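Long-range contacts in L-serine ammonia-lyase (Rhizomucor miehei CAU432, PDB 5C3U), which belongs to the pyridoxal-phosphate-dependent enzyme family and binds pyridoxal-5'-phosphate in a pocket lined by 16 residues: residues Cys177-Gly182 with Lys238-Lys243; Val205-Ser210 with Val258-Ala263; Thr230-Leu235 with Val278-Gly283; Ala284-Cys289 with Val309-Gly314. All coordinates share one frame; numbering follows the deposited sequence.

Contact 1: residues Cys177-Gly182 with Lys238-Lys243; sequences CPVGGG and KAVSSK. With PLP (pyridoxal-5'-phosphate), chain B.
Gly-181 and Val-240 mark the closest approach of the two backbones, with CA atoms 4.5 Å apart. Residues 177-182 leave strand 174-178 and form a glycine-rich phosphate-binding loop ahead of helix 183-194. Residues 239-241 are extended and lead into helix 242-250, with Ser-241 at its N-cap. One direct hydrogen bond joins the two: Ser-241 N donates to Gly-181 O at 2.9 Å, with an N-H...O angle of 157°. Water 1 also donates to Gly-181 O, and bridges it to Ala-239 O. The Gly-181 carbonyl thus takes two donors, while the amides of Gly-180, Gly-181 and Gly-182 bond the phosphate. Gly-180 N and Gly-182 N both donate to O2P of pyridoxal-5'-phosphate, at 2.7 Å and 2.8 Å. Gly-181 N donates to O3P. Gly-182 has a positive phi of 95°, which suits glycine.

Few side chains take part. Val-240 turns CG2 anti to its backbone N, and this methyl lies 3.3 Å from Gly-181 O. The same CG2 faces Val-179 CG1 at 4.3 Å, a loose apolar touch backed by Phe-213 of helix 212-219. Ser-241 lays its CB beside the carbonyl it bonds, 3.6 Å from Gly-181 O. Its hydroxyl OG is engaged outside the two segments, in hydrogen bonds with Ser-244 OG and Asn-186 ND2.

Contact 2: residues Val205-Ser210 with Val258-Ala263; sequences VETHGS and VSDAMA
Thr-207 and Val-258 form a parallel bridge and send their side chains to the same face of the sheet. Their CA atoms are 4.8 Å apart and their CG2 methyls 4.3 Å. On Val-258, chi1 of -54° sets CG1 anti to the carbonyl carbon. CG1 lies 4.2 Å from Val-205 CG2, the two side chains crossing at a slant. Helix 280-290 covers both valines. Thr-207 also meets the side chain of Asp-260: its CB lies 3.7 Å from Asp-260 OD1. Thr-207 OG1 and Asp-260 OD1 both hydrogen-bond Thr-230 OG1, while Asp-260 OD2 takes Ile-231 N. Water 2 accepts from Gly-209 N and donates weakly to Asp-260 OD1.

The His-208 ring lies over the start of the partner segment. Val-258 O sits 3.5 Å above one ring face, offset toward the rim, and Ser-259 CA comes near ND1. The same oxygen accepts from His-208 N at 3.0 Å, so His-208 meets it with both ring and backbone. A straighter bond runs from Val-258 N to Glu-206 O, at 2.9 Å. Just beyond, Ser-259 N-caps helix 260-274, its OG accepting from Met-262 N.

This is the edge of the mixed alpha/beta sheet, where strand 253-258 pairs in parallel with strand 202-207 after a helical crossover, as in Rossmann-like folds.

Contact 3: residues Thr230-Leu235 with Val278-Gly283; sequences TIATSL and VEASAG. With PLP (pyridoxal-5'-phosphate), chain B.
Ser-234 and Glu-279 are brought together by their first torsions. In Ser-234, chi1 of -61° puts OG beside its own backbone N and anti to the carbonyl carbon. In Glu-279, chi1 lies at -97°, away from a staggered value, and the chain is extended beyond CG. Ser-234 OG donates to Glu-279 OE1 at 2.9 Å, on the syn lone pair of that oxygen. Ser-281 OG donates to the same OE1 at 3.2 Å from the anti side. Ser-281 OG in turn accepts from Ser-234 N, 3.3 Å away and with a bent N-H...O angle of 136°.

Leu-235 packs beside this network, its CG 3.8 Å from Ser-281 CB. Farther from the cofactor, Ile-231 CG1 presses on Ala-280 CB at 3.6 Å, at the start of helix 280-290. Ala-232 CB touches the same turn, and Tyr-325 of helix 319-329 covers Ile-231 and Ala-280. Thr-230 OG1 closes an ST turn by accepting from Ala-232 N.

Pyridoxal-5'-phosphate lies against this surface. Its N1 is 3.6 Å from Ser-281 CB, and its C3 is 3.6 Å from Ser-234 CB. Glu-279 OE2 has its own donors, Asn-80 ND2 and Asp-316 N. Four bonds therefore hold the carboxylate and fix its rotation, while Ser-281 OG serves as donor and acceptor together and ties the loop to the helix.

Contact 4: residues Ala284-Cys289 with Val309-Gly314; sequences AALSLC and VLVTGG. With PLP (pyridoxal-5'-phosphate), chain B.
Ala-285 begins the contact, its CB 3.9 Å from Val-309 CG1. Helix 280-290 here packs on strand 306-311 of the mixed sheet, a layer contact of an alpha/beta fold. The short axes come within 8.1 Å and run roughly antiparallel, at 143°. No hydrogen bond crosses between the segments; the packing is apolar.

Leu-286 follows. Its CB points neither at the strand nor away from it, but CD2 reaches the strand and touches two valines. It lies 4.0 Å from Val-309 CG1, where the side chains cross at about a right angle, and 4.1 Å from Val-311 CG2. Leu-40 of the neighbouring strand also borders this group. Ser-287 OG donates to Ala-284 O within the helix. Leu-288 packs instead on Ile-176 and on strand 253-258. Cys-289 ends the row: chi1 of -66° sets SG anti to the carbonyl carbon, and SG rests 3.7 Å from Val-309 CG2. Val-309 therefore gives one methyl to Ala-285 and Leu-286 and the other to Cys-289.

Past the strand the chain reaches the cofactor pocket, where Thr-312 OG1 lies 2.7 Å from N1 of pyridoxal-5'-phosphate.

All four contacts are mainly buried, but contact 2 reaches the surface at His-208. Contacts 1, 3 and 4 each touch pyridoxal-5'-phosphate: the first chiefly at its phosphate, the other two around its ring. Contacts 1, 2 and 4 share the mixed sheet, in which strand 174-178 lies between 306-311 and 202-207. Contacts 3 and 4 use successive parts of helix 280-290. The chemistry varies with place. Backbone amides dominate contact 1, side-chain hydroxyls and a carboxylate contact 3, strand pairing contact 2, and methyl packing contact 4. Thr-230 joins contacts 2 and 3, and a probable bond from Glu-279 N to Gly-313 O joins contacts 3 and 4.

Contact 1: residues Cys177-Gly182 with Lys238-Lys243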
loop_
_atom_site.group_PDB
_atom_site.type_symbol
_atom_site.label_atom_id
_atom_site.label_comp_id
_atom_site.label_asym_id
_atom_site.label_seq_id
_atom_site.Cartn_x
_atom_site.Cartn_y
_atom_site.Cartn_z
ATOM N N CYS A 177 -9.072 2.181 -0.968
ATOM C CA CYS A 177 -7.704 1.834 -1.361
ATOM C C CYS A 177 -6.760 3.013 -1.038
ATOM O O CYS A 177 -6.908 4.101 -1.597
ATOM C CB CYS A 177 -7.660 1.486 -2.848
ATOM S SG CYS A 177 -6.023 1.097 -3.513
ATOM N N PRO A 178 -5.796 2.801 -0.144
ATOM C CA PRO A 178 -4.791 3.856 0.125
ATOM C C PRO A 178 -3.950 4.126 -1.123
ATOM O O PRO A 178 -3.660 3.175 -1.868
ATOM C CB PRO A 178 -3.895 3.250 1.231
ATOM C CG PRO A 178 -4.331 1.848 1.378
ATOM C CD PRO A 178 -5.516 1.532 0.550
ATOM N N VAL A 179 -3.597 5.400 -1.373
ATOM C CA VAL A 179 -2.753 5.776 -2.534
ATOM C C VAL A 179 -1.466 6.497 -2.119
ATOM O O VAL A 179 -1.519 7.528 -1.432
ATOM C CB VAL A 179 -3.547 6.636 -3.580
ATOM C CG1 VAL A 179 -2.643 7.035 -4.753
ATOM C CG2 VAL A 179 -4.740 5.849 -4.088
ATOM N N GLY A 180 -0.317 5.916 -2.504
ATOM C CA GLY A 180 1.008 6.546 -2.421
ATOM C C GLY A 180 1.404 6.994 -3.812
ATOM O O GLY A 180 1.031 8.088 -4.241
ATOM N N GLY A 181 2.106 6.126 -4.550
ATOM C CA GLY A 181 2.450 6.422 -5.946
ATOM C C GLY A 181 1.449 5.897 -6.965
ATOM O O GLY A 181 1.587 6.160 -8.169
ATOM N N GLY A 182 0.451 5.147 -6.495
ATOM C CA GLY A 182 -0.622 4.638 -7.333
ATOM C C GLY A 182 -0.490 3.228 -7.892
ATOM O O GLY A 182 -1.332 2.811 -8.678
ATOM N N LYS A 238 6.395 11.949 -4.602
ATOM C CA LYS A 238 6.601 13.259 -5.247
ATOM C C LYS A 238 5.574 13.468 -6.353
ATOM O O LYS A 238 5.181 14.618 -6.650
ATOM C CB LYS A 238 8.040 13.379 -5.790
ATOM N N ALA A 239 5.141 12.360 -6.961
ATOM C CA ALA A 239 4.156 12.372 -8.038
ATOM C C ALA A 239 3.435 11.040 -8.092
ATOM O O ALA A 239 3.956 10.015 -7.636
ATOM C CB ALA A 239 4.844 12.655 -9.373
ATOM N N VAL A 240 2.236 11.028 -8.639
ATOM C CA VAL A 240 1.536 9.764 -8.822
ATOM C C VAL A 240 1.906 9.218 -10.211
ATOM O O VAL A 240 2.338 9.988 -11.086
ATOM C CB VAL A 240 0.019 9.935 -8.592
ATOM C CG1 VAL A 240 -0.683 10.507 -9.820
ATOM C CG2 VAL A 240 -0.634 8.640 -8.139
ATOM N N SER A 241 1.767 7.904 -10.416
ATOM C CA SER A 241 2.095 7.340 -11.731
ATOM C C SER A 241 1.165 7.899 -12.796
ATOM O O SER A 241 -0.027 8.087 -12.549
ATOM C CB SER A 241 1.981 5.828 -11.720
ATOM O OG SER A 241 0.636 5.439 -11.640
ATOM N N SER A 242 1.709 8.145 -13.988
ATOM C CA SER A 242 0.883 8.618 -15.121
ATOM C C SER A 242 -0.267 7.648 -15.455
ATOM O O SER A 242 -1.332 8.061 -15.935
ATOM C CB SER A 242 1.763 8.836 -16.350
ATOM O OG SER A 242 2.252 7.588 -16.780
ATOM N N LYS A 243 -0.046 6.355 -15.206
ATOM C CA LYS A 243 -1.089 5.351 -15.411
ATOM C C LYS A 243 -2.286 5.587 -14.493
ATOM O O LYS A 243 -3.411 5.326 -14.893
ATOM C CB LYS A 243 -0.520 3.936 -15.211
ATOM C CG LYS A 243 -1.520 2.779 -15.335
ATOM C CD LYS A 243 -2.212 2.703 -16.694
ATOM C CE LYS A 243 -1.272 2.323 -17.818
ATOM N NZ LYS A 243 -2.025 1.665 -18.927
HETATM N N1 PLP B . -0.136 1.062 2.213
HETATM C C2 PLP B . 1.016 0.429 2.498
HETATM C C2A PLP B . 1.316 -0.101 3.879
HETATM C C3 PLP B . 2.014 0.264 1.439
HETATM O O3 PLP B . 3.195 -0.380 1.697
HETATM C C4 PLP B . 1.667 0.785 0.100
HETATM C C4A PLP B . 2.618 0.616 -1.010
HETATM C C5 PLP B . 0.364 1.470 -0.101
HETATM C C6 PLP B . -0.486 1.561 1.006
HETATM C C5A PLP B . -0.060 2.045 -1.454
HETATM O O4P PLP B . 1.108 2.292 -2.228
HETATM P P PLP B . 1.201 2.723 -3.787
HETATM O O1P PLP B . 1.184 1.484 -4.613
HETATM O O2P PLP B . 0.069 3.717 -4.099
HETATM O O3P PLP B . 2.524 3.404 -3.742
HETATM O O HOH W 1 4.521 7.061 -8.815
#

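Contact 2: residues Val205-Ser210 with Val258-Ala263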
loop_
_atom_site.group_PDB
_atom_site.type_symbol
_atom_site.label_atom_id
_atom_site.label_comp_id
_atom_site.label_asym_id
_atom_site.label_seq_id
_atom_site.Cartn_x
_atom_site.Cartn_y
_atom_site.Cartn_z
ATOM N N VAL A 205 -7.659 6.855 -1.172
ATOM C CA VAL A 205 -7.450 7.674 0.018
ATOM C C VAL A 205 -5.982 8.074 0.211
ATOM O O VAL A 205 -5.091 7.253 0.085
ATOM C CB VAL A 205 -8.023 7.003 1.297
ATOM C CG1 VAL A 205 -7.488 5.586 1.464
ATOM C CG2 VAL A 205 -7.716 7.843 2.534
ATOM N N GLU A 206 -5.761 9.343 0.532
ATOM C CA GLU A 206 -4.445 9.897 0.830
ATOM C C GLU A 206 -4.596 10.707 2.118
ATOM O O GLU A 206 -5.708 10.866 2.628
ATOM C CB GLU A 206 -3.998 10.842 -0.317
ATOM C CG GLU A 206 -3.559 10.140 -1.604
ATOM C CD GLU A 206 -3.246 11.112 -2.743
ATOM O OE1 GLU A 206 -4.136 11.927 -3.102
ATOM O OE2 GLU A 206 -2.109 11.061 -3.282
ATOM N N THR A 207 -3.488 11.197 2.653
ATOM C CA THR A 207 -3.554 12.153 3.758
ATOM C C THR A 207 -3.264 13.524 3.195
ATOM O O THR A 207 -2.597 13.629 2.167
ATOM C CB THR A 207 -2.541 11.869 4.892
ATOM O OG1 THR A 207 -1.204 11.992 4.391
ATOM C CG2 THR A 207 -2.785 10.485 5.527
ATOM N N HIS A 208 -3.721 14.573 3.884
ATOM C CA HIS A 208 -3.560 15.939 3.373
ATOM C C HIS A 208 -2.113 16.301 3.162
ATOM O O HIS A 208 -1.792 17.067 2.260
ATOM C CB HIS A 208 -4.215 16.948 4.312
ATOM C CG HIS A 208 -5.702 16.766 4.447
ATOM N ND1 HIS A 208 -6.313 16.643 5.638
ATOM C CD2 HIS A 208 -6.703 16.710 3.485
ATOM C CE1 HIS A 208 -7.640 16.484 5.448
ATOM N NE2 HIS A 208 -7.876 16.519 4.132
ATOM N N GLY A 209 -1.227 15.735 3.981
ATOM C CA GLY A 209 0.211 16.016 3.916
ATOM C C GLY A 209 0.899 15.585 2.635
ATOM O O GLY A 209 1.963 16.089 2.318
ATOM N N SER A 210 0.300 14.661 1.882
ATOM C CA SER A 210 0.877 14.229 0.599
ATOM C C SER A 210 -0.224 13.725 -0.347
ATOM O O SER A 210 -0.534 12.531 -0.402
ATOM C CB SER A 210 1.953 13.140 0.825
ATOM O OG SER A 210 2.686 12.889 -0.366
ATOM N N VAL A 258 -7.728 12.394 4.058
ATOM C CA VAL A 258 -7.969 12.472 5.498
ATOM C C VAL A 258 -6.753 13.087 6.224
ATOM O O VAL A 258 -5.654 13.161 5.664
ATOM C CB VAL A 258 -8.290 11.079 6.099
ATOM C CG1 VAL A 258 -9.445 10.399 5.366
ATOM C CG2 VAL A 258 -7.050 10.182 6.116
ATOM N N SER A 259 -6.934 13.536 7.464
ATOM C CA SER A 259 -5.830 14.133 8.213
ATOM C C SER A 259 -4.974 13.040 8.872
ATOM O O SER A 259 -5.414 11.903 9.012
ATOM C CB SER A 259 -6.366 15.032 9.321
ATOM O OG SER A 259 -7.141 14.258 10.232
ATOM N N ASP A 260 -3.779 13.423 9.292
ATOM C CA ASP A 260 -2.918 12.518 10.084
ATOM C C ASP A 260 -3.622 12.080 11.360
ATOM O O ASP A 260 -3.477 10.924 11.778
ATOM C CB ASP A 260 -1.579 13.182 10.373
ATOM C CG ASP A 260 -0.572 12.990 9.237
ATOM O OD1 ASP A 260 -0.942 12.460 8.161
ATOM O OD2 ASP A 260 0.611 13.366 9.418
ATOM N N ALA A 261 -4.386 12.984 11.981
ATOM C CA ALA A 261 -5.116 12.651 13.205
ATOM C C ALA A 261 -6.163 11.562 12.959
ATOM O O ALA A 261 -6.311 10.656 13.775
ATOM C CB ALA A 261 -5.744 13.887 13.852
ATOM N N MET A 262 -6.868 11.633 11.833
ATOM C CA MET A 262 -7.838 10.589 11.486
ATOM C C MET A 262 -7.140 9.252 11.249
ATOM O O MET A 262 -7.605 8.213 11.722
ATOM C CB MET A 262 -8.634 10.966 10.240
ATOM C CG MET A 262 -9.658 12.037 10.500
ATOM S SD MET A 262 -10.261 12.785 8.966
ATOM C CE MET A 262 -11.153 11.424 8.266
ATOM N N ALA A 263 -6.025 9.283 10.516
ATOM C CA ALA A 263 -5.285 8.057 10.220
ATOM C C ALA A 263 -4.741 7.450 11.511
ATOM O O ALA A 263 -4.782 6.236 11.687
ATOM C CB ALA A 263 -4.151 8.329 9.226
HETATM O O HOH W 2 -1.741 14.802 6.546
#

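Contact 3: residues Thr230-Leu235 with Val278-Gly283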
loop_
_atom_site.group_PDB
_atom_site.type_symbol
_atom_site.label_atom_id
_atom_site.label_comp_id
_atom_site.label_asym_id
_atom_site.label_seq_id
_atom_site.Cartn_x
_atom_site.Cartn_y
_atom_site.Cartn_z
ATOM N N THR A 230 4.171 13.162 6.395
ATOM C CA THR A 230 2.904 12.702 6.949
ATOM C C THR A 230 3.297 11.455 7.728
ATOM O O THR A 230 4.294 10.819 7.393
ATOM C CB THR A 230 1.818 12.410 5.865
ATOM O OG1 THR A 230 0.782 11.567 6.382
ATOM C CG2 THR A 230 2.393 11.698 4.632
ATOM N N ILE A 231 2.538 11.136 8.773
ATOM C CA ILE A 231 2.735 9.874 9.497
ATOM C C ILE A 231 2.520 8.656 8.580
ATOM O O ILE A 231 3.017 7.555 8.865
ATOM C CB ILE A 231 1.877 9.792 10.803
ATOM C CG1 ILE A 231 0.385 9.681 10.509
ATOM C CG2 ILE A 231 2.167 10.976 11.725
ATOM C CD1 ILE A 231 -0.454 9.440 11.754
ATOM N N ALA A 232 1.810 8.850 7.472
ATOM C CA ALA A 232 1.536 7.755 6.553
ATOM C C ALA A 232 2.721 7.634 5.580
ATOM O O ALA A 232 2.662 8.053 4.435
ATOM C CB ALA A 232 0.213 7.968 5.820
ATOM N N THR A 233 3.798 7.023 6.062
ATOM C CA THR A 233 5.077 7.050 5.344
ATOM C C THR A 233 4.978 6.451 3.947
ATOM O O THR A 233 5.591 6.988 3.015
ATOM C CB THR A 233 6.134 6.233 6.130
ATOM O OG1 THR A 233 6.163 6.701 7.482
ATOM C CG2 THR A 233 7.532 6.350 5.484
ATOM N N SER A 234 4.202 5.370 3.789
ATOM C CA SER A 234 4.148 4.678 2.508
ATOM C C SER A 234 3.294 5.414 1.485
ATOM O O SER A 234 3.292 5.054 0.321
ATOM C CB SER A 234 3.697 3.233 2.647
ATOM O OG SER A 234 4.621 2.551 3.475
ATOM N N LEU A 235 2.611 6.453 1.931
ATOM C CA LEU A 235 1.771 7.260 1.024
ATOM C C LEU A 235 2.467 8.510 0.525
ATOM O O LEU A 235 1.915 9.230 -0.325
ATOM C CB LEU A 235 0.417 7.615 1.682
ATOM C CG LEU A 235 -0.461 6.447 2.183
ATOM C CD1 LEU A 235 -1.874 6.891 2.556
ATOM C CD2 LEU A 235 -0.507 5.241 1.222
ATOM N N VAL A 278 -1.239 -1.838 12.339
ATOM C CA VAL A 278 -0.995 -1.481 10.955
ATOM C C VAL A 278 -0.473 -0.047 10.843
ATOM O O VAL A 278 -0.642 0.778 11.747
ATOM C CB VAL A 278 -2.237 -1.674 10.039
ATOM C CG1 VAL A 278 -2.713 -3.132 10.078
ATOM C CG2 VAL A 278 -3.360 -0.714 10.425
ATOM N N GLU A 279 0.170 0.230 9.716
ATOM C CA GLU A 279 0.739 1.558 9.471
ATOM C C GLU A 279 -0.362 2.579 9.297
ATOM O O GLU A 279 -1.470 2.222 8.905
ATOM C CB GLU A 279 1.511 1.534 8.162
ATOM C CG GLU A 279 2.982 1.320 8.317
ATOM C CD GLU A 279 3.711 1.355 6.985
ATOM O OE1 GLU A 279 3.419 2.214 6.103
ATOM O OE2 GLU A 279 4.602 0.518 6.840
ATOM N N ALA A 280 -0.040 3.846 9.554
ATOM C CA ALA A 280 -0.976 4.940 9.279
ATOM C C ALA A 280 -1.431 5.001 7.827
ATOM O O ALA A 280 -2.527 5.523 7.557
ATOM C CB ALA A 280 -0.373 6.275 9.708
ATOM N N SER A 281 -0.604 4.484 6.892
ATOM C CA SER A 281 -1.032 4.301 5.503
ATOM C C SER A 281 -2.349 3.498 5.389
ATOM O O SER A 281 -3.317 3.923 4.742
ATOM C CB SER A 281 0.094 3.643 4.689
ATOM O OG SER A 281 1.319 4.356 4.917
ATOM N N ALA A 282 -2.401 2.348 6.055
ATOM C CA ALA A 282 -3.616 1.528 6.076
ATOM C C ALA A 282 -4.657 2.205 6.934
ATOM O O ALA A 282 -5.865 2.119 6.666
ATOM C CB ALA A 282 -3.284 0.149 6.655
ATOM N N GLY A 283 -4.193 2.889 7.976
ATOM C CA GLY A 283 -5.069 3.616 8.873
ATOM C C GLY A 283 -5.878 4.663 8.098
ATOM O O GLY A 283 -7.034 4.899 8.421
HETATM N N1 PLP B . -0.136 1.062 2.213
HETATM C C2 PLP B . 1.016 0.429 2.498
HETATM C C2A PLP B . 1.316 -0.101 3.879
HETATM C C3 PLP B . 2.014 0.264 1.439
HETATM O O3 PLP B . 3.195 -0.380 1.697
HETATM C C4 PLP B . 1.667 0.785 0.100
HETATM C C4A PLP B . 2.618 0.616 -1.010
HETATM C C5 PLP B . 0.364 1.470 -0.101
HETATM C C6 PLP B . -0.486 1.561 1.006
HETATM C C5A PLP B . -0.060 2.045 -1.454
HETATM O O4P PLP B . 1.108 2.292 -2.228
HETATM P P PLP B . 1.201 2.723 -3.787
HETATM O O1P PLP B . 1.184 1.484 -4.613
HETATM O O2P PLP B . 0.069 3.717 -4.099
HETATM O O3P PLP B . 2.524 3.404 -3.742
#

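Contact 4: residues Ala284-Cys289 with Val309-Gly314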
loop_
_atom_site.group_PDB
_atom_site.type_symbol
_atom_site.label_atom_id
_atom_site.label_comp_id
_atom_site.label_asym_id
_atom_site.label_seq_id
_atom_site.Cartn_x
_atom_site.Cartn_y
_atom_site.Cartn_z
ATOM N N ALA A 284 -5.270 5.277 7.085
ATOM C CA ALA A 284 -5.999 6.253 6.247
ATOM C C ALA A 284 -7.267 5.640 5.626
ATOM O O ALA A 284 -8.322 6.271 5.635
ATOM C CB ALA A 284 -5.099 6.850 5.175
ATOM N N ALA A 285 -7.162 4.426 5.089
ATOM C CA ALA A 285 -8.327 3.774 4.485
ATOM C C ALA A 285 -9.366 3.382 5.532
ATOM O O ALA A 285 -10.555 3.605 5.334
ATOM C CB ALA A 285 -7.915 2.563 3.667
ATOM N N LEU A 286 -8.906 2.826 6.651
ATOM C CA LEU A 286 -9.801 2.454 7.750
ATOM C C LEU A 286 -10.554 3.652 8.338
ATOM O O LEU A 286 -11.682 3.510 8.843
ATOM C CB LEU A 286 -8.982 1.752 8.860
ATOM C CG LEU A 286 -8.526 0.319 8.562
ATOM C CD1 LEU A 286 -7.396 -0.158 9.468
ATOM C CD2 LEU A 286 -9.696 -0.647 8.697
ATOM N N SER A 287 -9.937 4.830 8.258
ATOM C CA SER A 287 -10.514 6.025 8.874
ATOM C C SER A 287 -11.848 6.432 8.245
ATOM O O SER A 287 -12.699 7.009 8.925
ATOM C CB SER A 287 -9.509 7.198 8.901
ATOM O OG SER A 287 -9.459 7.889 7.674
ATOM N N LEU A 288 -12.055 6.077 6.983
ATOM C CA LEU A 288 -13.342 6.379 6.347
ATOM C C LEU A 288 -14.475 5.622 7.030
ATOM O O LEU A 288 -15.597 6.123 7.121
ATOM C CB LEU A 288 -13.324 6.095 4.850
ATOM C CG LEU A 288 -12.327 6.900 4.013
ATOM C CD1 LEU A 288 -12.693 6.722 2.555
ATOM C CD2 LEU A 288 -12.335 8.379 4.376
ATOM N N CYS A 289 -14.171 4.430 7.546
ATOM C CA CYS A 289 -15.180 3.644 8.247
ATOM C C CYS A 289 -15.378 4.110 9.677
ATOM O O CYS A 289 -16.516 4.328 10.120
ATOM C CB CYS A 289 -14.829 2.154 8.190
ATOM S SG CYS A 289 -14.913 1.547 6.490
ATOM N N VAL A 309 -12.403 -2.837 2.613
ATOM C CA VAL A 309 -11.274 -1.942 2.932
ATOM C C VAL A 309 -10.009 -2.745 2.728
ATOM O O VAL A 309 -9.868 -3.821 3.328
ATOM C CB VAL A 309 -11.338 -1.437 4.391
ATOM C CG1 VAL A 309 -10.173 -0.493 4.700
ATOM C CG2 VAL A 309 -12.674 -0.763 4.657
ATOM N N LEU A 310 -9.080 -2.233 1.910
ATOM C CA LEU A 310 -7.795 -2.917 1.738
ATOM C C LEU A 310 -6.881 -2.537 2.871
ATOM O O LEU A 310 -6.423 -1.389 2.953
ATOM C CB LEU A 310 -7.149 -2.604 0.380
ATOM C CG LEU A 310 -8.002 -2.760 -0.877
ATOM C CD1 LEU A 310 -7.154 -2.452 -2.112
ATOM C CD2 LEU A 310 -8.622 -4.153 -0.986
ATOM N N VAL A 311 -6.634 -3.494 3.764
ATOM C CA VAL A 311 -5.839 -3.227 4.937
ATOM C C VAL A 311 -4.414 -3.605 4.588
ATOM O O VAL A 311 -4.016 -4.775 4.654
ATOM C CB VAL A 311 -6.345 -3.990 6.173
ATOM C CG1 VAL A 311 -5.404 -3.756 7.369
ATOM C CG2 VAL A 311 -7.762 -3.540 6.507
ATOM N N THR A 312 -3.658 -2.594 4.185
ATOM C CA THR A 312 -2.401 -2.834 3.480
ATOM C C THR A 312 -1.255 -3.324 4.361
ATOM O O THR A 312 -0.273 -3.854 3.841
ATOM C CB THR A 312 -2.001 -1.633 2.617
ATOM O OG1 THR A 312 -2.057 -0.432 3.410
ATOM C CG2 THR A 312 -2.966 -1.522 1.451
ATOM N N GLY A 313 -1.386 -3.136 5.676
ATOM C CA GLY A 313 -0.454 -3.714 6.634
ATOM C C GLY A 313 0.670 -2.725 6.862
ATOM O O GLY A 313 0.425 -1.554 7.226
ATOM N N GLY A 314 1.893 -3.182 6.635
ATOM C CA GLY A 314 3.066 -2.323 6.744
ATOM C C GLY A 314 3.871 -2.512 8.022
ATOM O O GLY A 314 3.326 -2.828 9.079
HETATM N N1 PLP B . -0.136 1.062 2.213
HETATM C C2 PLP B . 1.016 0.429 2.498
HETATM C C2A PLP B . 1.316 -0.101 3.879
HETATM C C3 PLP B . 2.014 0.264 1.439
HETATM O O3 PLP B . 3.195 -0.380 1.697
HETATM C C4 PLP B . 1.667 0.785 0.100
HETATM C C4A PLP B . 2.618 0.616 -1.010
HETATM C C5 PLP B . 0.364 1.470 -0.101
HETATM C C6 PLP B . -0.486 1.561 1.006
HETATM C C5A PLP B . -0.060 2.045 -1.454
HETATM O O4P PLP B . 1.108 2.292 -2.228
HETATM P P PLP B . 1.201 2.723 -3.787
HETATM O O1P PLP B . 1.184 1.484 -4.613
HETATM O O2P PLP B . 0.069 3.717 -4.099
HETATM O O3P PLP B . 2.524 3.404 -3.742
#